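Local structure of phospho-2-dehydro-3-deoxyheptonate aldolase (Francisella tularensis, 3TQK) at residues C58-Y69 against Y316-F327. The protein probably catalyses the condensation of phosphoenolpyruvate with D-erythrose 4-phosphate to give DAHP, the first committed step of chorismate biosynthesis. Sequence-based numbering, arbitrary orientation.
Sequences CSIHDPAAAIEY and YGQSVTDKCVDF. With MN (manganese (II) ion), chain B.
Cys58 and Asp322 meet at a manganese ion, a worked example of how a TIM-barrel active site is assembled from the C-terminal ends of its strands and the loops that follow them. Cys58 SG binds the metal at 2.6 Å and Asp322 OD2 at 2.3 Å, while His266 and Glu299 complete the protein ligands. Cys58 SG, anti to the backbone N (chi1 171°), is carried toward the 316-327 segment, where Asp322 supplies the neighbouring ligand. Behind this first shell the packing is tight and buried. Ser319 OG closes an ST turn by accepting from Thr321 N and donates to Asp322 O at 2.6 Å, so one hydroxyl pins the loop presenting the aspartate. A water donates to Ser319 OG and accepts from Ser59 N, bridging the segments.

Further out, Val320 CB lies over one face of the His61 imidazole in a CH-pi contact, while Gln318 O sits at the ring edge. The solvent side is sparser: Tyr316 leans on Ala65 CB through CE1 (3.7 Å), and its OH donates to Glu68 OE2, approaching from above the carboxylate plane.

At the far end Phe327, also packed on Leu73, forms an offset edge-to-face pair with Tyr69, its edge toward that ring, planes at 88°. The contact lays 316-327, its short strand 318-319 parallel to strand 303-306, against loop 58-62 and the first turns of helix 63-80, whose other side meets helix 116-132.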
ATOM      1  N   CYS A  58       3.563  19.725   9.475  1.00 32.47           N
ATOM      2  CA  CYS A  58       3.905  18.501   8.744  1.00 32.17           C
ATOM      3  C   CYS A  58       3.185  17.321   9.389  1.00 31.18           C
ATOM      4  O   CYS A  58       2.472  16.577   8.716  1.00 29.95           O
ATOM      5  CB  CYS A  58       5.422  18.263   8.728  1.00 33.52           C
ATOM      6  SG  CYS A  58       5.898  16.627   8.055  1.00 33.48           S
ATOM      7  N   SER A  59       3.367  17.181  10.702  1.00 32.01           N
ATOM      8  CA  SER A  59       2.709  16.138  11.486  1.00 31.25           C
ATOM      9  C   SER A  59       2.479  16.664  12.899  1.00 31.52           C
ATOM     10  O   SER A  59       3.261  17.475  13.392  1.00 32.19           O
ATOM     11  CB  SER A  59       3.600  14.903  11.551  1.00 31.75           C
ATOM     12  OG  SER A  59       4.802  15.222  12.250  1.00 35.54           O
ATOM     13  N   ILE A  60       1.403  16.218  13.542  1.00 29.98           N
ATOM     14  CA  ILE A  60       1.124  16.651  14.908  1.00 30.60           C
ATOM     15  C   ILE A  60       1.977  15.821  15.883  1.00 31.74           C
ATOM     16  O   ILE A  60       2.076  14.592  15.760  1.00 31.01           O
ATOM     17  CB  ILE A  60      -0.375  16.525  15.259  1.00 29.49           C
ATOM     18  CG1 ILE A  60      -1.241  17.374  14.296  1.00 28.40           C
ATOM     19  CG2 ILE A  60      -0.638  16.898  16.734  1.00 30.17           C
ATOM     20  CD1 ILE A  60      -1.102  18.886  14.428  1.00 25.21           C
ATOM     21  N   HIS A  61       2.634  16.512  16.808  1.00 33.45           N
ATOM     22  CA  HIS A  61       3.299  15.874  17.945  1.00 34.64           C
ATOM     23  C   HIS A  61       2.926  16.531  19.275  1.00 35.77           C
ATOM     24  O   HIS A  61       3.197  15.967  20.327  1.00 36.42           O
ATOM     25  CB  HIS A  61       4.821  15.862  17.742  1.00 35.89           C
ATOM     26  CG  HIS A  61       5.502  17.147  18.086  1.00 38.58           C
ATOM     27  ND1 HIS A  61       5.636  18.185  17.190  1.00 39.46           N
ATOM     28  CD2 HIS A  61       6.110  17.554  19.228  1.00 41.15           C
ATOM     29  CE1 HIS A  61       6.286  19.181  17.770  1.00 41.30           C
ATOM     30  NE2 HIS A  61       6.587  18.823  19.004  1.00 42.80           N
ATOM     31  N   ASP A  62       2.286  17.701  19.217  1.00 36.12           N
ATOM     32  CA  ASP A  62       1.946  18.486  20.404  1.00 37.72           C
ATOM     33  C   ASP A  62       0.535  19.067  20.224  1.00 36.98           C
ATOM     34  O   ASP A  62       0.367  20.116  19.589  1.00 36.54           O
ATOM     35  CB  ASP A  62       2.982  19.599  20.594  1.00 39.79           C
ATOM     36  CG  ASP A  62       2.761  20.415  21.857  1.00 41.78           C
ATOM     37  OD1 ASP A  62       1.819  20.119  22.627  1.00 40.46           O
ATOM     38  OD2 ASP A  62       3.550  21.361  22.075  1.00 44.61           O
ATOM     39  N   PRO A  63      -0.486  18.375  20.772  1.00 36.57           N
ATOM     40  CA  PRO A  63      -1.887  18.788  20.575  1.00 35.74           C
ATOM     41  C   PRO A  63      -2.198  20.187  21.118  1.00 37.21           C
ATOM     42  O   PRO A  63      -3.004  20.896  20.519  1.00 36.99           O
ATOM     43  CB  PRO A  63      -2.685  17.730  21.344  1.00 35.58           C
ATOM     44  CG  PRO A  63      -1.739  16.562  21.505  1.00 35.55           C
ATOM     45  CD  PRO A  63      -0.377  17.146  21.583  1.00 36.41           C
ATOM     46  N   ALA A  64      -1.567  20.573  22.231  1.00 38.40           N
ATOM     47  CA  ALA A  64      -1.711  21.924  22.761  1.00 40.08           C
ATOM     48  C   ALA A  64      -1.158  22.975  21.797  1.00 40.11           C
ATOM     49  O   ALA A  64      -1.762  24.038  21.618  1.00 41.08           O
ATOM     50  CB  ALA A  64      -1.035  22.059  24.139  1.00 41.83           C
ATOM     51  N   ALA A  65      -0.007  22.694  21.192  1.00 39.49           N
ATOM     52  CA  ALA A  65       0.549  23.599  20.182  1.00 39.36           C
ATOM     53  C   ALA A  65      -0.362  23.635  18.948  1.00 37.12           C
ATOM     54  O   ALA A  65      -0.551  24.683  18.350  1.00 37.32           O
ATOM     55  CB  ALA A  65       1.963  23.187  19.806  1.00 39.68           C
ATOM     56  N   ALA A  66      -0.946  22.493  18.598  1.00 35.16           N
ATOM     57  CA  ALA A  66      -1.906  22.421  17.499  1.00 33.58           C
ATOM     58  C   ALA A  66      -3.143  23.308  17.734  1.00 33.81           C
ATOM     59  O   ALA A  66      -3.613  23.986  16.820  1.00 33.56           O
ATOM     60  CB  ALA A  66      -2.323  20.975  17.259  1.00 31.62           C
ATOM     61  N   ILE A  67      -3.670  23.299  18.951  1.00 34.82           N
ATOM     62  CA  ILE A  67      -4.785  24.174  19.307  1.00 35.40           C
ATOM     63  C   ILE A  67      -4.376  25.649  19.168  1.00 37.25           C
ATOM     64  O   ILE A  67      -5.095  26.438  18.540  1.00 36.94           O
ATOM     65  CB  ILE A  67      -5.299  23.889  20.747  1.00 36.64           C
ATOM     66  CG1 ILE A  67      -6.018  22.529  20.811  1.00 34.85           C
ATOM     67  CG2 ILE A  67      -6.210  25.021  21.242  1.00 37.25           C
ATOM     68  CD1 ILE A  67      -7.351  22.489  20.102  1.00 32.55           C
ATOM     69  N   GLU A  68      -3.227  26.029  19.723  1.00 38.50           N
ATOM     70  CA  GLU A  68      -2.779  27.414  19.564  1.00 40.53           C
ATOM     71  C   GLU A  68      -2.637  27.815  18.096  1.00 39.13           C
ATOM     72  O   GLU A  68      -3.064  28.901  17.715  1.00 39.55           O
ATOM     73  CB  GLU A  68      -1.472  27.685  20.299  1.00 42.96           C
ATOM     74  CG  GLU A  68      -1.113  29.172  20.346  1.00 46.76           C
ATOM     75  CD  GLU A  68       0.196  29.441  21.058  1.00 50.63           C
ATOM     76  OE1 GLU A  68       0.900  30.386  20.651  1.00 53.58           O
ATOM     77  OE2 GLU A  68       0.525  28.708  22.014  1.00 53.19           O
ATOM     78  N   TYR A  69      -2.045  26.943  17.280  1.00 37.59           N
ATOM     79  CA  TYR A  69      -1.943  27.180  15.834  1.00 36.26           C
ATOM     80  C   TYR A  69      -3.327  27.389  15.223  1.00 34.99           C
ATOM     81  O   TYR A  69      -3.534  28.305  14.427  1.00 35.14           O
ATOM     82  CB  TYR A  69      -1.243  26.003  15.133  1.00 34.93           C
ATOM     83  CG  TYR A  69      -1.043  26.215  13.641  1.00 33.18           C
ATOM     84  CD1 TYR A  69      -1.991  25.783  12.731  1.00 30.89           C
ATOM     85  CD2 TYR A  69       0.088  26.853  13.153  1.00 33.28           C
ATOM     86  CE1 TYR A  69      -1.824  25.975  11.375  1.00 30.68           C
ATOM     87  CE2 TYR A  69       0.268  27.058  11.803  1.00 33.06           C
ATOM     88  CZ  TYR A  69      -0.695  26.617  10.914  1.00 32.56           C
ATOM     89  OH  TYR A  69      -0.539  26.814   9.562  1.00 31.78           O
ATOM     90  N   TYR A 316       9.102  24.666  21.494  1.00 57.17           N
ATOM     91  CA  TYR A 316       7.648  24.722  21.363  1.00 54.75           C
ATOM     92  C   TYR A 316       7.267  25.213  19.969  1.00 53.07           C
ATOM     93  O   TYR A 316       7.902  26.120  19.420  1.00 54.35           O
ATOM     94  CB  TYR A 316       7.036  25.639  22.435  1.00 56.15           C
ATOM     95  CG  TYR A 316       5.526  25.817  22.336  1.00 53.92           C
ATOM     96  CD1 TYR A 316       4.649  24.836  22.807  1.00 51.66           C
ATOM     97  CD2 TYR A 316       4.975  26.974  21.782  1.00 53.24           C
ATOM     98  CE1 TYR A 316       3.260  24.999  22.720  1.00 49.49           C
ATOM     99  CE2 TYR A 316       3.596  27.145  21.690  1.00 51.28           C
ATOM    100  CZ  TYR A 316       2.743  26.157  22.162  1.00 49.52           C
ATOM    101  OH  TYR A 316       1.382  26.341  22.081  1.00 46.64           O
ATOM    102  N   GLY A 317       6.250  24.574  19.396  1.00 50.18           N
ATOM    103  CA  GLY A 317       5.659  25.007  18.133  1.00 48.59           C
ATOM    104  C   GLY A 317       6.500  24.812  16.879  1.00 48.10           C
ATOM    105  O   GLY A 317       6.144  25.330  15.819  1.00 47.10           O
ATOM    106  N   GLN A 318       7.611  24.078  16.982  1.00 48.44           N
ATOM    107  CA  GLN A 318       8.455  23.816  15.817  1.00 48.17           C
ATOM    108  C   GLN A 318       8.342  22.357  15.358  1.00 46.25           C
ATOM    109  O   GLN A 318       8.310  21.438  16.184  1.00 46.24           O
ATOM    110  CB  GLN A 318       9.903  24.156  16.126  1.00 50.73           C
ATOM    111  CG  GLN A 318      10.772  24.228  14.891  1.00 50.86           C
ATOM    112  CD  GLN A 318      12.221  24.462  15.227  1.00 52.78           C
ATOM    113  OE1 GLN A 318      12.762  23.835  16.132  1.00 53.64           O
ATOM    114  NE2 GLN A 318      12.860  25.366  14.495  1.00 53.67           N
ATOM    115  N   SER A 319       8.295  22.148  14.044  1.00 44.78           N
ATOM    116  CA  SER A 319       8.132  20.806  13.500  1.00 42.67           C
ATOM    117  C   SER A 319       9.223  19.861  13.984  1.00 43.49           C
ATOM    118  O   SER A 319      10.396  20.215  14.053  1.00 45.39           O
ATOM    119  CB  SER A 319       8.136  20.808  11.974  1.00 42.02           C
ATOM    120  OG  SER A 319       7.943  19.493  11.477  1.00 39.77           O
ATOM    121  N   VAL A 320       8.794  18.652  14.316  1.00 41.79           N
ATOM    122  CA  VAL A 320       9.670  17.563  14.705  1.00 42.16           C
ATOM    123  C   VAL A 320       9.936  16.627  13.512  1.00 40.92           C
ATOM    124  O   VAL A 320      10.741  15.702  13.615  1.00 41.33           O
ATOM    125  CB  VAL A 320       9.029  16.803  15.889  1.00 41.68           C
ATOM    126  CG1 VAL A 320       8.634  15.380  15.493  1.00 39.73           C
ATOM    127  CG2 VAL A 320       9.922  16.872  17.117  1.00 43.72           C
ATOM    128  N   THR A 321       9.250  16.880  12.394  1.00 39.47           N
ATOM    129  CA  THR A 321       9.449  16.146  11.141  1.00 38.51           C
ATOM    130  C   THR A 321       9.909  17.129  10.042  1.00 39.78           C
ATOM    131  O   THR A 321      10.977  17.732  10.174  1.00 41.42           O
ATOM    132  CB  THR A 321       8.169  15.335  10.734  1.00 35.93           C
ATOM    133  OG1 THR A 321       7.019  16.193  10.711  1.00 33.42           O
ATOM    134  CG2 THR A 321       7.923  14.200  11.707  1.00 34.23           C
ATOM    135  N   ASP A 322       9.122  17.312   8.977  1.00 38.89           N
ATOM    136  CA  ASP A 322       9.564  18.145   7.848  1.00 40.07           C
ATOM    137  C   ASP A 322       9.573  19.635   8.221  1.00 41.66           C
ATOM    138  O   ASP A 322       8.873  20.074   9.137  1.00 41.14           O
ATOM    139  CB  ASP A 322       8.698  17.928   6.591  1.00 38.53           C
ATOM    140  CG  ASP A 322       8.832  16.507   5.987  1.00 37.58           C
ATOM    141  OD1 ASP A 322       9.916  15.879   6.090  1.00 39.18           O
ATOM    142  OD2 ASP A 322       7.846  16.041   5.378  1.00 33.31           O
ATOM    143  N   LYS A 323      10.384  20.396   7.499  1.00 43.49           N
ATOM    144  CA  LYS A 323      10.496  21.832   7.721  1.00 45.28           C
ATOM    145  C   LYS A 323       9.214  22.541   7.291  1.00 43.90           C
ATOM    146  O   LYS A 323       8.688  22.290   6.206  1.00 43.05           O
ATOM    147  CB  LYS A 323      11.719  22.390   6.977  1.00 47.52           C
ATOM    148  CG  LYS A 323      13.058  21.916   7.567  1.00 49.76           C
ATOM    149  CD  LYS A 323      14.278  22.237   6.682  1.00 52.79           C
ATOM    150  CE  LYS A 323      15.580  21.813   7.374  1.00 55.48           C
ATOM    151  NZ  LYS A 323      16.735  21.681   6.444  1.00 57.69           N
ATOM    152  N   CYS A 324       8.703  23.401   8.167  1.00 44.30           N
ATOM    153  CA  CYS A 324       7.496  24.174   7.909  1.00 43.14           C
ATOM    154  C   CYS A 324       7.822  25.663   7.887  1.00 44.81           C
ATOM    155  O   CYS A 324       8.765  26.113   8.552  1.00 46.47           O
ATOM    156  CB  CYS A 324       6.469  23.914   9.011  1.00 42.14           C
ATOM    157  SG  CYS A 324       5.913  22.189   9.161  1.00 41.33           S
ATOM    158  N   VAL A 325       7.036  26.430   7.131  1.00 43.96           N
ATOM    159  CA  VAL A 325       7.088  27.894   7.219  1.00 45.71           C
ATOM    160  C   VAL A 325       6.397  28.358   8.508  1.00 45.77           C
ATOM    161  O   VAL A 325       5.548  27.655   9.050  1.00 43.98           O
ATOM    162  CB  VAL A 325       6.458  28.588   5.983  1.00 45.05           C
ATOM    163  CG1 VAL A 325       7.163  28.142   4.714  1.00 45.07           C
ATOM    164  CG2 VAL A 325       4.953  28.310   5.884  1.00 43.21           C
ATOM    165  N   ASP A 326       6.783  29.524   9.022  1.00 48.10           N
ATOM    166  CA  ASP A 326       6.095  30.082  10.194  1.00 48.51           C
ATOM    167  C   ASP A 326       4.737  30.692   9.782  1.00 47.18           C
ATOM    168  O   ASP A 326       4.413  30.749   8.592  1.00 45.71           O
ATOM    169  CB  ASP A 326       6.992  31.054  10.999  1.00 51.39           C
ATOM    170  CG  ASP A 326       7.462  32.265  10.195  1.00 53.26           C
ATOM    171  OD1 ASP A 326       6.645  32.880   9.479  1.00 52.30           O
ATOM    172  OD2 ASP A 326       8.657  32.621  10.317  1.00 55.79           O
ATOM    173  N   PHE A 327       3.943  31.108  10.766  1.00 47.46           N
ATOM    174  CA  PHE A 327       2.591  31.618  10.511  1.00 46.58           C
ATOM    175  C   PHE A 327       2.586  32.956   9.770  1.00 47.87           C
ATOM    176  O   PHE A 327       1.755  33.186   8.893  1.00 46.82           O
ATOM    177  CB  PHE A 327       1.803  31.764  11.813  1.00 46.75           C
ATOM    178  CG  PHE A 327       0.325  31.924  11.599  1.00 45.79           C
ATOM    179  CD1 PHE A 327      -0.466  30.818  11.330  1.00 43.82           C
ATOM    180  CD2 PHE A 327      -0.268  33.175  11.642  1.00 47.42           C
ATOM    181  CE1 PHE A 327      -1.827  30.955  11.124  1.00 43.04           C
ATOM    182  CE2 PHE A 327      -1.631  33.320  11.435  1.00 45.85           C
ATOM    183  CZ  PHE A 327      -2.406  32.208  11.174  1.00 43.91           C
TER
HETATM  184 MN    MN B1001       5.558  16.452   5.513  1.00 38.04          MN
HETATM  185  O   HOH W   1       5.096  19.430  11.775  1.00  7.28           O